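PDB 2OI8: putative regulatory protein SCO4313 from Streptomyces coelicolor, which probably binds operator DNA as a dimeric transcriptional regulator of the TetR family, through an N-terminal helix-turn-helix. Local coordinates for the interface of chains A and B. Residues are numbered along the deposited sequence; one frame, centred on the assembly and turned at random. Chains: chain A/B, Putative regulatory protein SCO4313.

Contact 1: the interface of chains A and B. Residues chain A 108, 112-113, 192; chain B 108, 112-114.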
# COMPACT_ATOMS: atom_id res chain seq x y z
N PHE A 108 6.01 -2.49 -4.36
CA PHE A 108 5.50 -1.13 -4.22
C PHE A 108 5.39 -0.36 -5.52
O PHE A 108 4.62 0.58 -5.61
CB PHE A 108 6.32 -0.35 -3.22
CG PHE A 108 6.02 -0.70 -1.78
CD1 PHE A 108 4.70 -0.67 -1.31
CD2 PHE A 108 7.05 -1.03 -0.89
CE1 PHE A 108 4.41 -0.98 0.06
CE2 PHE A 108 6.79 -1.32 0.46
CZ PHE A 108 5.47 -1.31 0.94
N GLY A 112 2.07 0.25 -4.35
CA GLY A 112 2.39 1.33 -3.45
C GLY A 112 2.05 2.68 -4.05
O GLY A 112 1.09 2.82 -4.82
N THR A 113 2.82 3.68 -3.65
CA THR A 113 2.56 5.04 -4.04
C THR A 113 2.71 5.21 -5.55
O THR A 113 3.76 4.93 -6.11
CB THR A 113 3.51 5.95 -3.28
OG1 THR A 113 3.45 5.61 -1.88
CG2 THR A 113 3.17 7.45 -3.50
N ALA A 192 5.16 -1.80 4.53
CA ALA A 192 5.11 -0.36 4.77
C ALA A 192 5.61 -0.00 6.17
O ALA A 192 5.60 1.15 6.54
CB ALA A 192 3.67 0.17 4.57
N PHE B 108 -0.65 7.62 1.67
CA PHE B 108 0.52 6.90 1.20
C PHE B 108 1.81 7.26 1.90
O PHE B 108 2.74 6.47 1.91
CB PHE B 108 0.69 7.06 -0.30
CG PHE B 108 -0.27 6.21 -1.11
CD1 PHE B 108 -0.35 4.83 -0.87
CD2 PHE B 108 -1.05 6.78 -2.12
CE1 PHE B 108 -1.24 4.02 -1.65
CE2 PHE B 108 -1.91 6.00 -2.91
CZ PHE B 108 -2.02 4.61 -2.67
N GLY B 112 2.08 3.72 2.27
CA GLY B 112 2.58 3.44 0.95
C GLY B 112 4.08 3.19 0.97
O GLY B 112 4.64 2.67 1.94
N THR B 113 4.72 3.54 -0.13
CA THR B 113 6.12 3.28 -0.32
C THR B 113 6.96 4.05 0.70
O THR B 113 6.88 5.27 0.76
CB THR B 113 6.50 3.64 -1.75
OG1 THR B 113 5.56 3.01 -2.64
CG2 THR B 113 7.95 3.20 -2.08
N PRO B 114 7.78 3.34 1.48
CA PRO B 114 8.61 4.00 2.50
C PRO B 114 9.54 5.03 1.85
O PRO B 114 9.92 4.88 0.68
CB PRO B 114 9.47 2.86 3.07
CG PRO B 114 8.94 1.57 2.52
CD PRO B 114 8.04 1.89 1.37
O HOH W 1 5.33 3.52 4.61
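A:Thr113 and B:Thr113 meet across the two-fold axis, each with OG1 anti to its own carbonyl carbon and beside the backbone N (chi1 -50°), a setting that aims the hydroxyl at the partner's backbone and turns the methyl CG2 toward the partner's phenylalanine. The amide N of A:Thr113 donates to OG1 of B:Thr113 at 3.0 Å, bent to 156° at the hydrogen, and the amide of B:Thr113 returns the same bond to A:Thr113 OG1. The two hydroxyls themselves are 3.4 Å apart, OG1 to OG1, a weak hydrogen bond in which either hydroxyl could be the donor. This reciprocal pair ties two loops that directly follow helix 104-111 in each chain. Flanking it, A:Phe108 has CG beside its backbone N (chi1 -77°), which lays the ring alongside B:Thr113, the two side chains running past each other in opposite directions. CB of A:Phe108 lies 3.5 Å from B:Thr113 OG1, while CA of B:Thr113 sits over one ring face, offset toward the rim. Farther out on the ring, CE2 of A:Phe108 packs 3.6 Å from CD of B:Pro114, which crosses at about a right angle. An alanine in place of A:Phe108 would probably leave B:Pro114 without its aromatic partner and open a gap beside the threonine pair. Beyond the ring, a water bridges the chains: the O of water 1 lies 2.9 Å from the carbonyl O of B:Gly112. The same O of water 1 is 3.1 Å from the carbonyl O of A:Ala192. The site is a symmetric loop-to-loop clasp that fastens the two subunits together in what is probably the dimer typical of TetR regulators.

Contact 2: the interface of chains A and B. Residues chain A 152, 155-156, 159, 162; chain B 199-201, 204-205.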
# COMPACT_ATOMS: atom_id res chain seq x y z
N PHE A 152 -22.90 -8.08 -2.82
CA PHE A 152 -21.79 -7.81 -3.74
C PHE A 152 -21.75 -8.77 -4.93
O PHE A 152 -21.52 -8.33 -6.07
CB PHE A 152 -20.46 -7.78 -3.01
CG PHE A 152 -19.30 -7.31 -3.86
CD1 PHE A 152 -19.39 -6.13 -4.63
CD2 PHE A 152 -18.09 -8.03 -3.88
CE1 PHE A 152 -18.30 -5.69 -5.41
CE2 PHE A 152 -16.99 -7.59 -4.65
CZ PHE A 152 -17.10 -6.43 -5.42
N HIS A 155 -24.06 -7.66 -7.61
CA HIS A 155 -23.39 -6.63 -8.40
C HIS A 155 -22.44 -7.25 -9.43
O HIS A 155 -22.40 -6.82 -10.58
CB HIS A 155 -22.63 -5.71 -7.46
CG HIS A 155 -21.72 -4.75 -8.15
ND1 HIS A 155 -22.18 -3.62 -8.80
CD2 HIS A 155 -20.37 -4.73 -8.27
CE1 HIS A 155 -21.15 -2.95 -9.29
NE2 HIS A 155 -20.04 -3.60 -8.99
N LEU A 156 -21.69 -8.26 -9.00
CA LEU A 156 -20.63 -8.85 -9.82
C LEU A 156 -21.13 -9.59 -11.06
O LEU A 156 -20.36 -9.82 -12.00
CB LEU A 156 -19.80 -9.81 -8.96
CG LEU A 156 -18.48 -9.34 -8.33
CD1 LEU A 156 -18.47 -7.86 -8.04
CD2 LEU A 156 -18.19 -10.13 -7.07
N HIS A 159 -21.10 -7.08 -13.47
CA HIS A 159 -19.79 -6.39 -13.44
C HIS A 159 -18.59 -7.34 -13.31
O HIS A 159 -18.00 -7.48 -12.24
CB HIS A 159 -19.78 -5.36 -12.30
CG HIS A 159 -20.68 -4.19 -12.54
ND1 HIS A 159 -21.95 -4.11 -12.00
CD2 HIS A 159 -20.51 -3.06 -13.27
CE1 HIS A 159 -22.52 -2.98 -12.38
NE2 HIS A 159 -21.67 -2.33 -13.16
N TRP A 162 -13.77 -8.50 -16.35
CA TRP A 162 -12.42 -8.90 -15.99
C TRP A 162 -12.29 -10.41 -15.69
O TRP A 162 -11.54 -10.79 -14.78
CB TRP A 162 -11.96 -8.10 -14.77
CG TRP A 162 -12.94 -8.20 -13.63
CD1 TRP A 162 -14.08 -7.48 -13.48
CD2 TRP A 162 -12.87 -9.10 -12.52
NE1 TRP A 162 -14.73 -7.87 -12.33
CE2 TRP A 162 -14.02 -8.86 -11.72
CE3 TRP A 162 -11.97 -10.09 -12.11
CZ2 TRP A 162 -14.28 -9.57 -10.54
CZ3 TRP A 162 -12.24 -10.80 -10.93
CH2 TRP A 162 -13.38 -10.52 -10.16
N GLY B 199 -13.87 -2.38 -13.49
CA GLY B 199 -15.28 -2.11 -13.83
C GLY B 199 -16.35 -2.46 -12.80
O GLY B 199 -17.54 -2.23 -13.04
N PHE B 200 -15.95 -3.03 -11.67
CA PHE B 200 -16.87 -3.17 -10.56
C PHE B 200 -16.73 -1.96 -9.62
O PHE B 200 -15.87 -1.10 -9.84
CB PHE B 200 -16.68 -4.50 -9.82
CG PHE B 200 -15.38 -4.62 -9.06
CD1 PHE B 200 -15.26 -4.12 -7.76
CD2 PHE B 200 -14.28 -5.25 -9.63
CE1 PHE B 200 -14.06 -4.23 -7.07
CE2 PHE B 200 -13.08 -5.36 -8.94
CZ PHE B 200 -12.97 -4.86 -7.66
N ASP B 201 -17.58 -1.92 -8.60
CA ASP B 201 -17.65 -0.80 -7.70
C ASP B 201 -16.96 -1.20 -6.42
O ASP B 201 -17.55 -1.82 -5.53
CB ASP B 201 -19.10 -0.43 -7.46
CG ASP B 201 -19.28 0.83 -6.66
OD1 ASP B 201 -18.28 1.45 -6.23
OD2 ASP B 201 -20.44 1.22 -6.45
N LEU B 204 -18.37 -1.07 -3.04
CA LEU B 204 -19.26 -2.18 -2.65
C LEU B 204 -18.43 -3.33 -2.12
O LEU B 204 -18.79 -3.92 -1.11
CB LEU B 204 -20.15 -2.64 -3.82
CG LEU B 204 -21.52 -1.98 -4.07
CD1 LEU B 204 -21.59 -0.51 -3.65
CD2 LEU B 204 -21.94 -2.13 -5.54
N LEU B 205 -17.31 -3.60 -2.80
CA LEU B 205 -16.27 -4.49 -2.25
C LEU B 205 -15.92 -4.12 -0.79
O LEU B 205 -15.91 -4.99 0.09
CB LEU B 205 -15.01 -4.54 -3.12
CG LEU B 205 -13.83 -5.25 -2.45
CD1 LEU B 205 -14.12 -6.71 -2.07
CD2 LEU B 205 -12.55 -5.15 -3.28
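A:His155 and A:Phe152, on helix 151-158, press against B:Asp201, B:Leu204 and B:Leu205 at the start of helix 202-213 and just before it. The tight part centres on the imidazole of A:His155. Its NE2 accepts the backbone N-H of B:Asp201, N to NE2 at 3.0 Å, bent to 146° at the hydrogen, with the donor tilted 27° from the ring plane. One face of the A:His155 imidazole carries the methyl CD2 of B:Leu204, 3.7 Å from the ring centroid in a CH-pi contact; ND1 of A:His159 lies over the opposite face, toward the rim. A:Phe152, its CG anti to the backbone N (chi1 -172°), reaches across to the helix: CZ touches CB of B:Leu205 at 3.6 Å and CD1 meets CB of B:Leu204 at 3.7 Å. CD1 of B:Phe200 comes to the edge of the A:Phe152 ring, in its plane, and A:Leu156 CD1 backs the ring on the face away from B:Leu205 N. Toward A:His159 and A:Trp162 the fit is looser. B:Phe200 leans over the pyrrole rim of the indole, CD2 to A:Trp162 NE1 at 3.8 Å, and A:Trp162 gives up little surface to chain B. CB of A:His159 stays 4.0 Å from CA of B:Phe200. ND1 of A:His159 donates within chain A to the carbonyl O of A:His155 at 3.1 Å, with the acceptor close to the A:His159 ring plane, which fixes the turn of that imidazole. Together the histidine bond and aromatic packing dock the N-terminal end of helix 202-213 of one subunit against helix 151-158 of the other, probably steadying the dimer of this regulator.

About 25 Å separates the C-alpha centres of contact 1 and contact 2, which share no residue yet belong to the same two-fold interface. Contact 1 lies near the axis, where the loop after helix 104-111 meets its own copy; contact 2 pairs unlike segments, so its twin gives a second anchor. The loop after helix 170-191 serves both, with A:Ala192 at contact 1 and B:Gly199 and B:Phe200 at contact 2; within one chain it leads from contact 1 to the twin of contact 2. Several separated anchor points should resist rocking of the subunits and could thereby help set the spacing of the two helix-turn-helix heads.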